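Long-range contacts in lipase (Pelosinus fermentans, PDB 5AH0), which hydrolyses esters, including the synthetic polyester poly(butylene adipate-co-terephthalate), and is a zinc-binding lipase of the alpha/beta-hydrolase clan: residues 11-16 and 196-201; 153-158 and 378-383. All coordinates share one frame; numbering follows the deposited sequence.

In the fold
Both contacts are buried, yet they lie in different parts of the alpha/beta-hydrolase fold and share no element. Contact 1 joins two loops: segment 196-201, between helices 173-190 and 215-223, meets segment 11-16, in the loop that follows strand 6-9. Contact 2 sets the end of helix 370-380 against strand 153-159 of the parallel sheet. They lie on opposite sides of the centre of the chain, their own centres about 26 Å apart. Strand 108-113 pairs with both strand 6-9 and strand 153-159, so the sheet connects them. In contact 1 a tyrosine hydroxyl bonds to a loop carbonyl among aromatic rings and a methionine; in contact 2 leucine methyls pack against small hydroxylic side chains.

Contact 1 of 2, residues 11-16 and 196-201; sequences GFMGWG and LIYDFK
The ring of Y198 meets 11-16 at its edge, where M13 O lies in the ring plane; F200 CD1 also sits at the edge in that plane. The F200 ring takes Y198 CD1 over one face, displaced toward the rim, and M13 CE at its edge, 3.9 Å from F200 CE1. Within 11-16, M13 CG rests 3.4 Å above the F12 ring plane, toward the rim, while W15 CB approaches Y198 CE2 obliquely at 4.0 Å.

Y198 OH donates to M13 O over 2.6 Å, approaching from above the carbonyl plane, 48° out of it. M13 is bent at chi2 and chi3 (-63° and -54°), which curls CE back to 3.2 Å from Y198 OH. A flexible, unbranched methionine suits this place, since it can fold between aromatic rings; the side chain also packs on A179, L182 and V183 of helix 173-190. A phenylalanine in place of Y198 would probably leave the buried M13 O without this hydroxyl donor and M13 CE without the oxygen it packs against.

Loop 11-16 is shaped by a type II turn from G11 to G14, in which G14 N bonds to G11 O at 3.1 Å. The loop that follows the first strand, to which 11-16 belongs, is in related lipases part of the oxyanion hole, and it probably is here too. Across from it, D199 makes an Asx turn to K201 N and a salt bridge to R87. One short hydrogen bond among apolar and aromatic groups implies that polar pairing fixes where the loops meet, while the methionine and rings fill the rest.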
ATOM      1  N   GLY A  11       1.292  -3.015  -0.967  1.00 44.88           N
ATOM      2  CA  GLY A  11       1.381  -1.749  -1.668  1.00 45.43           C
ATOM      3  C   GLY A  11       1.089  -1.835  -3.158  1.00 48.61           C
ATOM      4  O   GLY A  11       0.224  -2.594  -3.602  1.00 47.55           O
ATOM      5  N   PHE A  12       1.809  -1.026  -3.925  1.00 49.60           N
ATOM      6  CA  PHE A  12       1.686  -0.980  -5.376  1.00 47.23           C
ATOM      7  C   PHE A  12       2.045  -2.328  -6.027  1.00 44.73           C
ATOM      8  O   PHE A  12       3.122  -2.851  -5.795  1.00 41.90           O
ATOM      9  CB  PHE A  12       2.566   0.166  -5.890  1.00 47.78           C
ATOM     10  CG  PHE A  12       2.700   0.236  -7.381  1.00 47.73           C
ATOM     11  CD1 PHE A  12       1.598   0.105  -8.212  1.00 52.20           C
ATOM     12  CD2 PHE A  12       3.944   0.453  -7.951  1.00 43.56           C
ATOM     13  CE1 PHE A  12       1.738   0.176  -9.596  1.00 52.81           C
ATOM     14  CE2 PHE A  12       4.095   0.523  -9.322  1.00 47.48           C
ATOM     15  CZ  PHE A  12       2.990   0.388 -10.149  1.00 51.82           C
ATOM     16  N   MET A  13       1.125  -2.871  -6.827  1.00 45.49           N
ATOM     17  CA  MET A  13       1.274  -4.168  -7.508  1.00 43.87           C
ATOM     18  C   MET A  13       1.298  -5.360  -6.567  1.00 44.41           C
ATOM     19  O   MET A  13       1.588  -6.482  -6.991  1.00 43.13           O
ATOM     20  CB  MET A  13       2.539  -4.212  -8.367  1.00 41.35           C
ATOM     21  CG  MET A  13       2.611  -3.176  -9.472  1.00 40.52           C
ATOM     22  SD  MET A  13       1.314  -3.391 -10.677  1.00 53.60           S
ATOM     23  CE  MET A  13       1.507  -5.099 -11.184  1.00 37.83           C
ATOM     24  N   GLY A  14       0.981  -5.125  -5.300  1.00 45.24           N
ATOM     25  CA  GLY A  14       0.892  -6.202  -4.328  1.00 42.73           C
ATOM     26  C   GLY A  14      -0.218  -7.177  -4.672  1.00 44.04           C
ATOM     27  O   GLY A  14      -1.138  -6.827  -5.416  1.00 48.85           O
ATOM     28  N   TRP A  15      -0.130  -8.394  -4.128  1.00 45.43           N
ATOM     29  CA  TRP A  15      -1.056  -9.495  -4.443  1.00 46.74           C
ATOM     30  C   TRP A  15      -1.506 -10.280  -3.205  1.00 48.43           C
ATOM     31  O   TRP A  15      -0.826 -10.283  -2.179  1.00 48.38           O
ATOM     32  CB  TRP A  15      -0.403 -10.455  -5.448  1.00 45.51           C
ATOM     33  CG  TRP A  15       0.836 -11.098  -4.929  1.00 42.69           C
ATOM     34  CD1 TRP A  15       0.936 -12.308  -4.290  1.00 42.94           C
ATOM     35  CD2 TRP A  15       2.167 -10.570  -4.996  1.00 42.13           C
ATOM     36  NE1 TRP A  15       2.253 -12.558  -3.949  1.00 41.45           N
ATOM     37  CE2 TRP A  15       3.028 -11.515  -4.385  1.00 41.67           C
ATOM     38  CE3 TRP A  15       2.720  -9.398  -5.518  1.00 41.27           C
ATOM     39  CZ2 TRP A  15       4.404 -11.314  -4.281  1.00 37.52           C
ATOM     40  CZ3 TRP A  15       4.086  -9.199  -5.400  1.00 38.14           C
ATOM     41  CH2 TRP A  15       4.909 -10.150  -4.786  1.00 36.37           C
ATOM     42  N   GLY A  16      -2.662 -10.940  -3.302  1.00 51.03           N
ATOM     43  CA  GLY A  16      -3.245 -11.644  -2.172  1.00 48.02           C
ATOM     44  C   GLY A  16      -2.814 -13.095  -2.083  1.00 53.79           C
ATOM     45  O   GLY A  16      -2.233 -13.637  -3.023  1.00 56.58           O
ATOM     46  N   LEU A 196       0.221 -17.988 -14.288  1.00 64.49           N
ATOM     47  CA  LEU A 196       0.302 -17.233 -13.039  1.00 61.77           C
ATOM     48  C   LEU A 196      -1.062 -16.696 -12.616  1.00 66.68           C
ATOM     49  O   LEU A 196      -1.769 -16.071 -13.405  1.00 72.63           O
ATOM     50  CB  LEU A 196       1.281 -16.068 -13.189  1.00 55.69           C
ATOM     51  CG  LEU A 196       1.447 -15.133 -11.991  1.00 51.17           C
ATOM     52  CD1 LEU A 196       2.374 -15.745 -10.937  1.00 45.84           C
ATOM     53  CD2 LEU A 196       2.011 -13.788 -12.467  1.00 49.34           C
ATOM     54  N   ILE A 197      -1.436 -16.939 -11.369  1.00 63.76           N
ATOM     55  CA  ILE A 197      -2.671 -16.381 -10.849  1.00 61.01           C
ATOM     56  C   ILE A 197      -2.401 -14.965 -10.356  1.00 61.10           C
ATOM     57  O   ILE A 197      -1.752 -14.760  -9.330  1.00 62.65           O
ATOM     58  CB  ILE A 197      -3.252 -17.239  -9.726  1.00 59.65           C
ATOM     59  CG1 ILE A 197      -3.354 -18.694 -10.193  1.00 60.47           C
ATOM     60  CG2 ILE A 197      -4.609 -16.693  -9.285  1.00 57.55           C
ATOM     61  CD1 ILE A 197      -3.851 -19.649  -9.136  1.00 59.06           C
ATOM     62  N   TYR A 198      -2.853 -13.989 -11.128  1.00 59.85           N
ATOM     63  CA  TYR A 198      -2.695 -12.590 -10.775  1.00 56.79           C
ATOM     64  C   TYR A 198      -3.861 -11.811 -11.356  1.00 57.44           C
ATOM     65  O   TYR A 198      -4.237 -12.017 -12.508  1.00 61.14           O
ATOM     66  CB  TYR A 198      -1.358 -12.039 -11.286  1.00 50.41           C
ATOM     67  CG  TYR A 198      -0.977 -10.698 -10.698  1.00 45.36           C
ATOM     68  CD1 TYR A 198      -1.590  -9.524 -11.136  1.00 45.17           C
ATOM     69  CD2 TYR A 198       0.003 -10.597  -9.711  1.00 45.45           C
ATOM     70  CE1 TYR A 198      -1.240  -8.277 -10.602  1.00 44.14           C
ATOM     71  CE2 TYR A 198       0.361  -9.353  -9.164  1.00 42.75           C
ATOM     72  CZ  TYR A 198      -0.268  -8.203  -9.622  1.00 45.36           C
ATOM     73  OH  TYR A 198       0.067  -6.983  -9.097  1.00 50.90           O
ATOM     74  N   ASP A 199      -4.449 -10.930 -10.558  1.00 56.01           N
ATOM     75  CA  ASP A 199      -5.611 -10.181 -11.001  1.00 60.30           C
ATOM     76  C   ASP A 199      -5.521  -8.698 -10.656  1.00 58.44           C
ATOM     77  O   ASP A 199      -5.250  -8.340  -9.513  1.00 56.46           O
ATOM     78  CB  ASP A 199      -6.878 -10.769 -10.393  1.00 67.82           C
ATOM     79  CG  ASP A 199      -8.108  -9.969 -10.758  1.00 77.27           C
ATOM     80  OD1 ASP A 199      -8.146  -9.433 -11.891  1.00 82.39           O
ATOM     81  OD2 ASP A 199      -9.023  -9.866  -9.918  1.00 80.61           O
ATOM     82  N   PHE A 200      -5.785  -7.830 -11.629  1.00 59.49           N
ATOM     83  CA  PHE A 200      -5.614  -6.403 -11.384  1.00 60.00           C
ATOM     84  C   PHE A 200      -6.778  -5.790 -10.630  1.00 63.61           C
ATOM     85  O   PHE A 200      -6.672  -4.664 -10.126  1.00 62.86           O
ATOM     86  CB  PHE A 200      -5.361  -5.665 -12.693  1.00 59.92           C
ATOM     87  CG  PHE A 200      -4.044  -6.021 -13.312  1.00 62.10           C
ATOM     88  CD1 PHE A 200      -2.868  -5.505 -12.793  1.00 60.44           C
ATOM     89  CD2 PHE A 200      -3.975  -6.877 -14.397  1.00 64.62           C
ATOM     90  CE1 PHE A 200      -1.647  -5.838 -13.342  1.00 60.95           C
ATOM     91  CE2 PHE A 200      -2.759  -7.209 -14.957  1.00 62.30           C
ATOM     92  CZ  PHE A 200      -1.593  -6.694 -14.424  1.00 62.41           C
ATOM     93  N   LYS A 201      -7.867  -6.552 -10.529  1.00 66.18           N
ATOM     94  CA  LYS A 201      -9.036  -6.147  -9.759  1.00 62.63           C
ATOM     95  C   LYS A 201      -9.533  -4.772 -10.190  1.00 61.46           C
ATOM     96  O   LYS A 201      -9.623  -3.845  -9.380  1.00 58.38           O
ATOM     97  CB  LYS A 201      -8.712  -6.166  -8.263  1.00 58.37           C
ATOM     98  CG  LYS A 201      -8.233  -7.516  -7.764  1.00 57.55           C
ATOM     99  CD  LYS A 201      -7.467  -7.383  -6.458  1.00 59.70           C
ATOM    100  CE  LYS A 201      -6.476  -8.529  -6.266  1.00 62.54           C
ATOM    101  NZ  LYS A 201      -5.158  -8.039  -5.701  1.00 65.94           N
TER

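Contact 2 of 2, residues 153-158 and 378-383; sequences VHSITT and EKLSQL
S155 and T157 lie on strand 153-159, an inner strand of the parallel sheet, and turn their side chains toward L380 at the end of helix 370-380 and L383 just beyond it. L380 CD2 reaches both hydroxyls, lying 3.5 Å from S155 OG and 3.9 Å from T157 OG1. L383 CD1 comes to S155 CB at 3.9 Å, so the serine is met by two leucine methyls. S155 OG stands between the backbone N and the carbonyl carbon (chi1 61°) and is satisfied by a hydrogen bond with H109 ND1 on the next strand; its polarity is therefore met inside the sheet, and the leucines need give it only apolar cover. A side chain as small as serine leaves room for them.

This is the layered alpha/beta-hydrolase arrangement, with helices on both faces of a central sheet. I156 points away from helix 370-380 and packs instead on V120 and V124 of helix 116-129. The alternation fails at the start of the strand: H154, with an unusual psi of -40°, points the same way as S155. Its CG is anti to the backbone N (chi1 -160°), and the ring presents its edge to L383, CB lying in plane 3.8 Å from H154 CE1. The two side chains run alongside one another, pointing opposite ways, and the H154 ring also meets that of Y4.

Past L380 the chain leaves the helix with Q382 N bonded to K379 O at 3.0 Å. S381 OG donates to E378 O at 2.9 Å, a common use of serine at such a place, while K379 forms a cation-pi pair with F260.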
ATOM      1  N   VAL A 153      -8.480   2.113  14.986  1.00 69.16           N
ATOM      2  CA  VAL A 153      -7.098   1.822  14.646  1.00 66.03           C
ATOM      3  C   VAL A 153      -6.202   2.376  15.738  1.00 71.12           C
ATOM      4  O   VAL A 153      -6.361   3.527  16.149  1.00 78.09           O
ATOM      5  CB  VAL A 153      -6.711   2.422  13.281  1.00 62.44           C
ATOM      6  CG1 VAL A 153      -5.209   2.254  13.009  1.00 60.11           C
ATOM      7  CG2 VAL A 153      -7.546   1.790  12.179  1.00 54.67           C
ATOM      8  N   HIS A 154      -5.279   1.558  16.232  1.00 66.15           N
ATOM      9  CA  HIS A 154      -4.447   1.987  17.341  1.00 68.19           C
ATOM     10  C   HIS A 154      -3.120   2.544  16.840  1.00 66.17           C
ATOM     11  O   HIS A 154      -2.599   3.528  17.367  1.00 70.08           O
ATOM     12  CB  HIS A 154      -4.213   0.841  18.322  1.00 69.32           C
ATOM     13  CG  HIS A 154      -3.786   1.303  19.678  1.00 73.39           C
ATOM     14  ND1 HIS A 154      -2.484   1.219  20.122  1.00 74.64           N
ATOM     15  CD2 HIS A 154      -4.489   1.883  20.680  1.00 75.98           C
ATOM     16  CE1 HIS A 154      -2.406   1.715  21.345  1.00 75.77           C
ATOM     17  NE2 HIS A 154      -3.610   2.123  21.707  1.00 77.16           N
ATOM     18  N   SER A 155      -2.559   1.895  15.829  1.00 59.61           N
ATOM     19  CA  SER A 155      -1.297   2.340  15.267  1.00 55.83           C
ATOM     20  C   SER A 155      -1.232   2.125  13.778  1.00 50.39           C
ATOM     21  O   SER A 155      -1.909   1.260  13.224  1.00 49.49           O
ATOM     22  CB  SER A 155      -0.129   1.608  15.919  1.00 59.79           C
ATOM     23  OG  SER A 155      -0.240   0.212  15.692  1.00 60.92           O
ATOM     24  N   ILE A 156      -0.369   2.902  13.141  1.00 49.35           N
ATOM     25  CA  ILE A 156      -0.096   2.740  11.736  1.00 49.95           C
ATOM     26  C   ILE A 156       1.412   2.633  11.542  1.00 49.92           C
ATOM     27  O   ILE A 156       2.168   3.529  11.932  1.00 51.48           O
ATOM     28  CB  ILE A 156      -0.664   3.913  10.918  1.00 53.63           C
ATOM     29  CG1 ILE A 156      -2.186   3.798  10.806  1.00 53.04           C
ATOM     30  CG2 ILE A 156      -0.015   3.988   9.538  1.00 43.20           C
ATOM     31  CD1 ILE A 156      -2.781   4.792   9.831  1.00 54.47           C
ATOM     32  N   THR A 157       1.852   1.522  10.964  1.00 46.29           N
ATOM     33  CA  THR A 157       3.246   1.376  10.611  1.00 43.64           C
ATOM     34  C   THR A 157       3.336   1.331   9.106  1.00 46.04           C
ATOM     35  O   THR A 157       2.674   0.509   8.475  1.00 49.70           O
ATOM     36  CB  THR A 157       3.860   0.108  11.193  1.00 41.72           C
ATOM     37  OG1 THR A 157       3.795   0.161  12.619  1.00 49.52           O
ATOM     38  CG2 THR A 157       5.329  -0.035  10.760  1.00 40.81           C
ATOM     39  N   THR A 158       4.127   2.223   8.516  1.00 43.51           N
ATOM     40  CA  THR A 158       4.303   2.190   7.075  1.00 43.10           C
ATOM     41  C   THR A 158       5.757   1.923   6.747  1.00 44.87           C
ATOM     42  O   THR A 158       6.671   2.380   7.435  1.00 44.49           O
ATOM     43  CB  THR A 158       3.822   3.479   6.378  1.00 42.80           C
ATOM     44  OG1 THR A 158       4.718   4.553   6.669  1.00 42.45           O
ATOM     45  CG2 THR A 158       2.394   3.832   6.831  1.00 41.22           C
ATOM     46  N   GLU A 378       5.815  -7.281  18.541  1.00 61.95           N
ATOM     47  CA  GLU A 378       6.057  -7.124  19.977  1.00 64.24           C
ATOM     48  C   GLU A 378       5.944  -5.665  20.372  1.00 63.60           C
ATOM     49  O   GLU A 378       5.275  -5.339  21.351  1.00 67.01           O
ATOM     50  CB  GLU A 378       7.439  -7.647  20.381  1.00 68.12           C
ATOM     51  CG  GLU A 378       7.639  -9.145  20.227  1.00 75.93           C
ATOM     52  CD  GLU A 378       9.084  -9.587  20.489  1.00 84.21           C
ATOM     53  OE1 GLU A 378      10.002  -8.734  20.443  1.00 83.77           O
ATOM     54  OE2 GLU A 378       9.298 -10.791  20.755  1.00 89.31           O
ATOM     55  N   LYS A 379       6.585  -4.795  19.593  1.00 58.68           N
ATOM     56  CA  LYS A 379       6.566  -3.369  19.876  1.00 60.99           C
ATOM     57  C   LYS A 379       5.123  -2.867  19.861  1.00 61.14           C
ATOM     58  O   LYS A 379       4.691  -2.136  20.760  1.00 64.27           O
ATOM     59  CB  LYS A 379       7.422  -2.595  18.868  1.00 62.41           C
ATOM     60  CG  LYS A 379       7.602  -1.115  19.220  1.00 71.49           C
ATOM     61  CD  LYS A 379       8.843  -0.483  18.561  1.00 75.90           C
ATOM     62  CE  LYS A 379       8.651  -0.288  17.065  1.00 74.18           C
ATOM     63  NZ  LYS A 379       7.481   0.601  16.836  1.00 74.98           N
ATOM     64  N   LEU A 380       4.373  -3.306  18.857  1.00 57.02           N
ATOM     65  CA  LEU A 380       3.000  -2.865  18.673  1.00 58.53           C
ATOM     66  C   LEU A 380       2.096  -3.369  19.790  1.00 62.01           C
ATOM     67  O   LEU A 380       1.074  -2.759  20.087  1.00 62.10           O
ATOM     68  CB  LEU A 380       2.473  -3.332  17.317  1.00 56.06           C
ATOM     69  CG  LEU A 380       3.172  -2.689  16.121  1.00 51.64           C
ATOM     70  CD1 LEU A 380       2.636  -3.256  14.829  1.00 47.68           C
ATOM     71  CD2 LEU A 380       2.978  -1.184  16.170  1.00 54.02           C
ATOM     72  N   SER A 381       2.479  -4.478  20.410  1.00 61.24           N
ATOM     73  CA  SER A 381       1.665  -5.058  21.463  1.00 65.42           C
ATOM     74  C   SER A 381       2.087  -4.514  22.822  1.00 68.80           C
ATOM     75  O   SER A 381       1.499  -4.855  23.841  1.00 66.61           O
ATOM     76  CB  SER A 381       1.772  -6.584  21.453  1.00 63.88           C
ATOM     77  OG  SER A 381       3.022  -7.006  21.967  1.00 62.61           O
ATOM     78  N   GLN A 382       3.122  -3.679  22.831  1.00 71.18           N
ATOM     79  CA  GLN A 382       3.571  -3.064  24.070  1.00 75.65           C
ATOM     80  C   GLN A 382       2.995  -1.659  24.220  1.00 76.84           C
ATOM     81  O   GLN A 382       3.122  -1.040  25.277  1.00 80.42           O
ATOM     82  CB  GLN A 382       5.097  -3.039  24.120  1.00 80.94           C
ATOM     83  CG  GLN A 382       5.708  -4.403  24.399  1.00 88.99           C
ATOM     84  CD  GLN A 382       7.224  -4.415  24.275  1.00 93.38           C
ATOM     85  OE1 GLN A 382       7.860  -3.365  24.176  1.00 94.88           O
ATOM     86  NE2 GLN A 382       7.808  -5.609  24.268  1.00 93.55           N
ATOM     87  N   LEU A 383       2.342  -1.174  23.164  1.00 73.79           N
ATOM     88  CA  LEU A 383       1.682   0.128  23.188  1.00 72.74           C
ATOM     89  C   LEU A 383       0.518   0.093  24.159  1.00 83.59           C
ATOM     90  O   LEU A 383      -0.298  -0.821  24.111  1.00 86.83           O
ATOM     91  CB  LEU A 383       1.194   0.521  21.790  1.00 65.40           C
ATOM     92  CG  LEU A 383       2.255   0.781  20.707  1.00 61.28           C
ATOM     93  CD1 LEU A 383       1.632   0.776  19.334  1.00 62.56           C
ATOM     94  CD2 LEU A 383       2.945   2.103  20.931  1.00 59.51           C
TER